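Local coordinates for protein nitrite reductase (Hyphomicrobium denitrificans, PDB 2DV6) that probably reduces nitrite to nitric oxide with electrons from cytochrome c, using bound copper ions, as a hexameric copper-containing nitrite reductase, at residues A[137-142]-A[177-182]; A[168-173]-A[207-212]. All blocks are in the same frame, centred on the assembly; numbering follows the deposited sequence.

Both contacts use strand 163-178, at different points along it. Contact 1 sits at its C-terminal end, where the chain turns into strand 181-188 and the loop 137-142 lies across the turn. Contact 2 lies further back on the same strand and pairs 168-173 with 207-212 in the same cupredoxin sheet. Their centres are about 24 Å apart, and they share no contact beyond adjoining along the chain. Contact 2 is buried beside a copper site formed by His219, Cys260, His268 and Met273. The side chain of Thr170 is about 6 Å from a bound copper ion. Contact 1 is at the surface, away from the metal sites.

Contact 1: A[137-142]-A[177-182]; sequences EMKSSG and LDDNTT
Met138 and Lys139 lie against Asp178, Asp179 and Asn180, in the type II beta turn that runs from Asp178 to Thr181. This turn joins strands 163-178 and 181-188 of a cupredoxin domain. The segment 137-142 is part of the loop that leads into strand 163-178. Glu137 touches the turn through a water: its O and Asp179 OD2 both accept from it. The thioether of Met138 bends at chi3 (80°), which brings CE over the start of the turn, 3.9 Å from Asp179 CB. Lys139 makes the two direct hydrogen bonds of the contact. Lys139 N donates to Asp179 OD2 at 3.0 Å, nearly along the C-O axis of the carboxylate. Lys139 O accepts from Asn180 N at 2.7 Å. Asp179 CG is anti to its backbone N (chi1 -175°), which puts CG on the side of the loop. OD2 takes both a backbone N-H and the water. Lys139 NZ is 4.8 Å from Asp179 OD2, so any attraction between these opposite charges acts without contact. Ser140 CB faces the turn, while its OG accepts from Gly142 N in an ST turn and also bonds Gln176. Ser141 OG bonds Lys174 and lies 3.7 Å from Thr182 CG2. Thr182 CG2 ends the contact, 3.5 Å from Gly142 N.

Contact 2: A[168-173]-A[207-212]; sequences LETVEV and LHLKNH
Leu168, Glu169 and Thr170 pair in register with Leu209, Lys210 and Asn211 as neighbouring parallel strands of a cupredoxin sheet. The strand axes are 4.7 Å apart at closest and their directions differ by 20°. Four backbone hydrogen bonds make the ladder. Leu168 N donates to His208 O, and Lys210 N to Leu168 O. Thr170 N then donates to Lys210 O at 2.8 Å, and His212 N to Thr170 O at 3.1 Å. Two CA-H...O contacts, from Leu209 CA to Leu168 O and from Glu169 CA to Lys210 O, add to the pairing.

Polar side chains meet at the C-terminal end of strand 204-211. Thr170 OG1 lies between its backbone N and carbonyl carbon (chi1 56°) and donates a weak bond to Asn211 OD1 at 2.8 Å. That oxygen also accepts from Ser215 OG, and Asn211 ND2 donates to the backbone oxygens of Thr238 and Met217. These bonds hold the buried amide. Glu169 and His212 run side by side, with carboxylate and ring planes 29° apart. His212 ND1 donates a weak bond, in the ring plane, to Glu169 OE1 at 3.4 Å.

Leu168 CD1 meets Leu207 CD1 at 3.7 Å, the two side chains crossing at about a right angle. Thr170 CG2 lies 4.1 Å from Leu209 CD2. Thr170 touches the copper ligands His219 and Met273, Asn211 touches His219, and Glu172 OE1 is hydrogen-bonded to His219 NE2. The two strands thus form part of the second shell of this copper site. Strand 181-188 flanks segment 168-173, and strand 243-249 flanks segment 207-212.

Contact 1: A[137-142]-A[177-182]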
loop_
_atom_site.group_PDB
_atom_site.type_symbol
_atom_site.label_atom_id
_atom_site.label_comp_id
_atom_site.label_asym_id
_atom_site.label_seq_id
_atom_site.Cartn_x
_atom_site.Cartn_y
_atom_site.Cartn_z
ATOM N N GLU A 137 -11.042 8.241 40.773
ATOM C CA GLU A 137 -9.828 7.420 40.922
ATOM C C GLU A 137 -9.698 6.526 39.680
ATOM O O GLU A 137 -10.718 6.220 38.998
ATOM C CB GLU A 137 -9.854 6.563 42.206
ATOM C CG GLU A 137 -9.908 7.319 43.544
ATOM C CD GLU A 137 -8.751 8.337 43.802
ATOM O OE1 GLU A 137 -9.052 9.406 44.418
ATOM O OE2 GLU A 137 -7.561 8.093 43.420
ATOM N N MET A 138 -8.461 6.158 39.343
ATOM C CA MET A 138 -8.215 5.216 38.226
ATOM C C MET A 138 -8.890 3.907 38.569
ATOM O O MET A 138 -8.916 3.530 39.743
ATOM C CB MET A 138 -6.727 4.950 38.061
ATOM C CG MET A 138 -5.875 6.204 37.955
ATOM S SD MET A 138 -4.142 5.769 37.801
ATOM C CE MET A 138 -4.214 5.389 36.096
ATOM N N LYS A 139 -9.440 3.214 37.570
ATOM C CA LYS A 139 -10.054 1.904 37.816
ATOM C C LYS A 139 -9.914 1.059 36.584
ATOM O O LYS A 139 -9.707 1.581 35.490
ATOM C CB LYS A 139 -11.548 2.026 38.157
ATOM C CG LYS A 139 -12.367 2.655 37.007
ATOM C CD LYS A 139 -13.891 2.497 37.235
ATOM C CE LYS A 139 -14.707 3.126 36.101
ATOM N NZ LYS A 139 -14.007 3.115 34.748
ATOM N N SER A 140 -10.060 -0.242 36.759
ATOM C CA SER A 140 -9.921 -1.192 35.673
ATOM C C SER A 140 -10.373 -2.540 36.201
ATOM O O SER A 140 -10.633 -2.685 37.373
ATOM C CB SER A 140 -8.446 -1.279 35.232
ATOM O OG SER A 140 -7.695 -1.982 36.200
ATOM N N SER A 141 -10.429 -3.535 35.335
ATOM C CA SER A 141 -10.668 -4.874 35.796
ATOM C C SER A 141 -9.428 -5.603 36.262
ATOM O O SER A 141 -9.500 -6.807 36.483
ATOM C CB SER A 141 -11.320 -5.697 34.686
ATOM O OG SER A 141 -10.462 -5.695 33.573
ATOM N N GLY A 142 -8.299 -4.917 36.424
ATOM C CA GLY A 142 -7.055 -5.593 36.800
ATOM C C GLY A 142 -6.738 -5.452 38.272
ATOM O O GLY A 142 -7.255 -4.560 38.931
ATOM N N LEU A 177 -2.685 -1.466 34.468
ATOM C CA LEU A 177 -1.559 -0.775 33.852
ATOM C C LEU A 177 -1.833 0.755 33.798
ATOM O O LEU A 177 -0.922 1.576 33.870
ATOM C CB LEU A 177 -1.332 -1.336 32.429
ATOM C CG LEU A 177 -0.354 -0.579 31.478
ATOM C CD1 LEU A 177 1.019 -0.403 32.155
ATOM C CD2 LEU A 177 -0.193 -1.360 30.184
ATOM N N ASP A 178 -3.098 1.128 33.655
ATOM C CA ASP A 178 -3.498 2.536 33.590
ATOM C C ASP A 178 -4.999 2.501 33.794
ATOM O O ASP A 178 -5.600 1.423 33.846
ATOM C CB ASP A 178 -3.157 3.102 32.211
ATOM C CG ASP A 178 -3.148 4.636 32.154
ATOM O OD1 ASP A 178 -2.682 5.147 31.098
ATOM O OD2 ASP A 178 -3.580 5.330 33.126
ATOM N N ASP A 179 -5.622 3.659 33.894
ATOM C CA ASP A 179 -7.076 3.727 33.980
ATOM C C ASP A 179 -7.676 2.955 32.800
ATOM O O ASP A 179 -7.304 3.183 31.634
ATOM C CB ASP A 179 -7.495 5.200 33.920
ATOM C CG ASP A 179 -8.992 5.403 34.113
ATOM O OD1 ASP A 179 -9.590 6.162 33.299
ATOM O OD2 ASP A 179 -9.564 4.824 35.065
ATOM N N ASN A 180 -8.577 2.016 33.100
ATOM C CA ASN A 180 -9.288 1.258 32.084
ATOM C C ASN A 180 -8.329 0.421 31.193
ATOM O O ASN A 180 -8.640 0.083 30.047
ATOM C CB ASN A 180 -10.196 2.218 31.284
ATOM C CG ASN A 180 -11.254 1.500 30.450
ATOM O OD1 ASN A 180 -11.520 0.306 30.639
ATOM N ND2 ASN A 180 -11.864 2.227 29.507
ATOM N N THR A 181 -7.139 0.120 31.721
ATOM C CA THR A 181 -6.152 -0.640 30.935
ATOM C C THR A 181 -5.361 -1.647 31.748
ATOM O O THR A 181 -4.948 -1.383 32.892
ATOM C CB THR A 181 -5.383 0.246 29.871
ATOM O OG1 THR A 181 -3.993 -0.087 29.796
ATOM C CG2 THR A 181 -5.541 1.682 30.130
ATOM N N THR A 182 -5.254 -2.846 31.190
ATOM C CA THR A 182 -4.780 -3.986 31.937
ATOM C C THR A 182 -3.738 -4.709 31.112
ATOM O O THR A 182 -3.636 -4.498 29.900
ATOM C CB THR A 182 -5.936 -4.995 32.340
ATOM O OG1 THR A 182 -6.587 -5.477 31.173
ATOM C CG2 THR A 182 -6.991 -4.320 33.253
HETATM O O HOH W 1 -11.359 6.267 36.428
#

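Contact 2: A[168-173]-A[207-212]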
loop_
_atom_site.group_PDB
_atom_site.type_symbol
_atom_site.label_atom_id
_atom_site.label_comp_id
_atom_site.label_asym_id
_atom_site.label_seq_id
_atom_site.Cartn_x
_atom_site.Cartn_y
_atom_site.Cartn_z
ATOM N N LEU A 168 9.951 -16.050 48.398
ATOM C CA LEU A 168 9.437 -15.370 47.204
ATOM C C LEU A 168 8.480 -16.300 46.531
ATOM O O LEU A 168 8.695 -17.531 46.495
ATOM C CB LEU A 168 10.564 -15.033 46.240
ATOM C CG LEU A 168 11.609 -14.005 46.688
ATOM C CD1 LEU A 168 12.664 -13.885 45.609
ATOM C CD2 LEU A 168 10.920 -12.683 46.949
ATOM N N GLU A 169 7.398 -15.730 46.023
ATOM C CA GLU A 169 6.457 -16.474 45.216
ATOM C C GLU A 169 6.407 -15.786 43.847
ATOM O O GLU A 169 6.409 -14.539 43.801
ATOM C CB GLU A 169 5.093 -16.388 45.863
ATOM C CG GLU A 169 4.112 -17.295 45.248
ATOM C CD GLU A 169 2.682 -17.031 45.748
ATOM O OE1 GLU A 169 1.810 -17.833 45.381
ATOM O OE2 GLU A 169 2.439 -16.043 46.491
ATOM N N THR A 170 6.365 -16.560 42.761
ATOM C CA THR A 170 6.240 -15.990 41.409
ATOM C C THR A 170 4.811 -16.175 40.928
ATOM O O THR A 170 4.294 -17.294 40.888
ATOM C CB THR A 170 7.268 -16.563 40.416
ATOM O OG1 THR A 170 7.153 -17.998 40.365
ATOM C CG2 THR A 170 8.673 -16.204 40.892
ATOM N N VAL A 171 4.139 -15.052 40.670
ATOM C CA VAL A 171 2.743 -15.080 40.248
ATOM C C VAL A 171 2.501 -14.255 38.982
ATOM O O VAL A 171 2.936 -13.115 38.899
ATOM C CB VAL A 171 1.698 -14.771 41.444
ATOM C CG1 VAL A 171 2.353 -14.377 42.695
ATOM C CG2 VAL A 171 0.669 -13.750 41.086
ATOM N N GLU A 172 1.790 -14.868 38.031
ATOM C CA GLU A 172 1.287 -14.226 36.824
ATOM C C GLU A 172 -0.153 -13.754 37.068
ATOM O O GLU A 172 -1.019 -14.533 37.442
ATOM C CB GLU A 172 1.383 -15.186 35.622
ATOM C CG GLU A 172 2.805 -15.835 35.501
ATOM C CD GLU A 172 2.856 -17.034 34.562
ATOM O OE1 GLU A 172 3.927 -17.642 34.450
ATOM O OE2 GLU A 172 1.844 -17.369 33.909
ATOM N N VAL A 173 -0.400 -12.459 36.872
ATOM C CA VAL A 173 -1.651 -11.879 37.287
ATOM C C VAL A 173 -2.073 -10.777 36.307
ATOM O O VAL A 173 -1.240 -9.990 35.844
ATOM C CB VAL A 173 -1.519 -11.308 38.741
ATOM C CG1 VAL A 173 -0.393 -10.299 38.855
ATOM C CG2 VAL A 173 -2.822 -10.710 39.220
ATOM N N LEU A 207 16.933 -18.936 50.516
ATOM C CA LEU A 207 15.808 -18.508 49.697
ATOM C C LEU A 207 14.854 -19.659 49.406
ATOM O O LEU A 207 15.261 -20.693 48.893
ATOM C CB LEU A 207 16.326 -17.900 48.383
ATOM C CG LEU A 207 15.101 -17.509 47.547
ATOM C CD1 LEU A 207 14.738 -16.050 47.765
ATOM C CD2 LEU A 207 15.310 -17.834 46.138
ATOM N N HIS A 208 13.574 -19.478 49.713
ATOM C CA HIS A 208 12.557 -20.404 49.231
ATOM C C HIS A 208 11.723 -19.731 48.163
ATOM O O HIS A 208 10.943 -18.805 48.442
ATOM C CB HIS A 208 11.665 -20.923 50.375
ATOM C CG HIS A 208 12.435 -21.651 51.434
ATOM N ND1 HIS A 208 12.275 -22.996 51.676
ATOM C CD2 HIS A 208 13.400 -21.226 52.280
ATOM C CE1 HIS A 208 13.099 -23.368 52.641
ATOM N NE2 HIS A 208 13.790 -22.313 53.028
ATOM N N LEU A 209 11.888 -20.223 46.946
ATOM C CA LEU A 209 11.148 -19.712 45.801
ATOM C C LEU A 209 10.042 -20.661 45.406
ATOM O O LEU A 209 10.325 -21.791 44.965
ATOM C CB LEU A 209 12.078 -19.462 44.595
ATOM C CG LEU A 209 11.450 -18.628 43.424
ATOM C CD1 LEU A 209 12.515 -18.239 42.431
ATOM C CD2 LEU A 209 10.426 -19.409 42.672
ATOM N N LYS A 210 8.796 -20.205 45.532
ATOM C CA LYS A 210 7.632 -20.981 45.079
ATOM C C LYS A 210 7.040 -20.420 43.777
ATOM O O LYS A 210 6.844 -19.207 43.648
ATOM C CB LYS A 210 6.547 -21.011 46.156
ATOM C CG LYS A 210 6.964 -21.740 47.461
ATOM C CD LYS A 210 5.731 -22.047 48.347
ATOM C CE LYS A 210 6.096 -22.801 49.628
ATOM N NZ LYS A 210 6.871 -21.925 50.583
ATOM N N ASN A 211 6.788 -21.280 42.800
ATOM C CA ASN A 211 6.163 -20.834 41.571
ATOM C C ASN A 211 4.705 -21.243 41.662
ATOM O O ASN A 211 4.396 -22.415 41.762
ATOM C CB ASN A 211 6.883 -21.396 40.342
ATOM C CG ASN A 211 6.385 -20.809 39.038
ATOM O OD1 ASN A 211 5.553 -19.876 39.014
ATOM N ND2 ASN A 211 6.886 -21.339 37.931
ATOM N N HIS A 212 3.803 -20.264 41.693
ATOM C CA HIS A 212 2.372 -20.563 41.854
ATOM C C HIS A 212 1.920 -21.606 40.850
ATOM O O HIS A 212 2.399 -21.631 39.719
ATOM C CB HIS A 212 1.532 -19.309 41.703
ATOM C CG HIS A 212 0.082 -19.520 42.024
ATOM N ND1 HIS A 212 -0.485 -19.101 43.216
ATOM C CD2 HIS A 212 -0.915 -20.099 41.315
ATOM C CE1 HIS A 212 -1.767 -19.423 43.224
ATOM N NE2 HIS A 212 -2.052 -20.034 42.089
#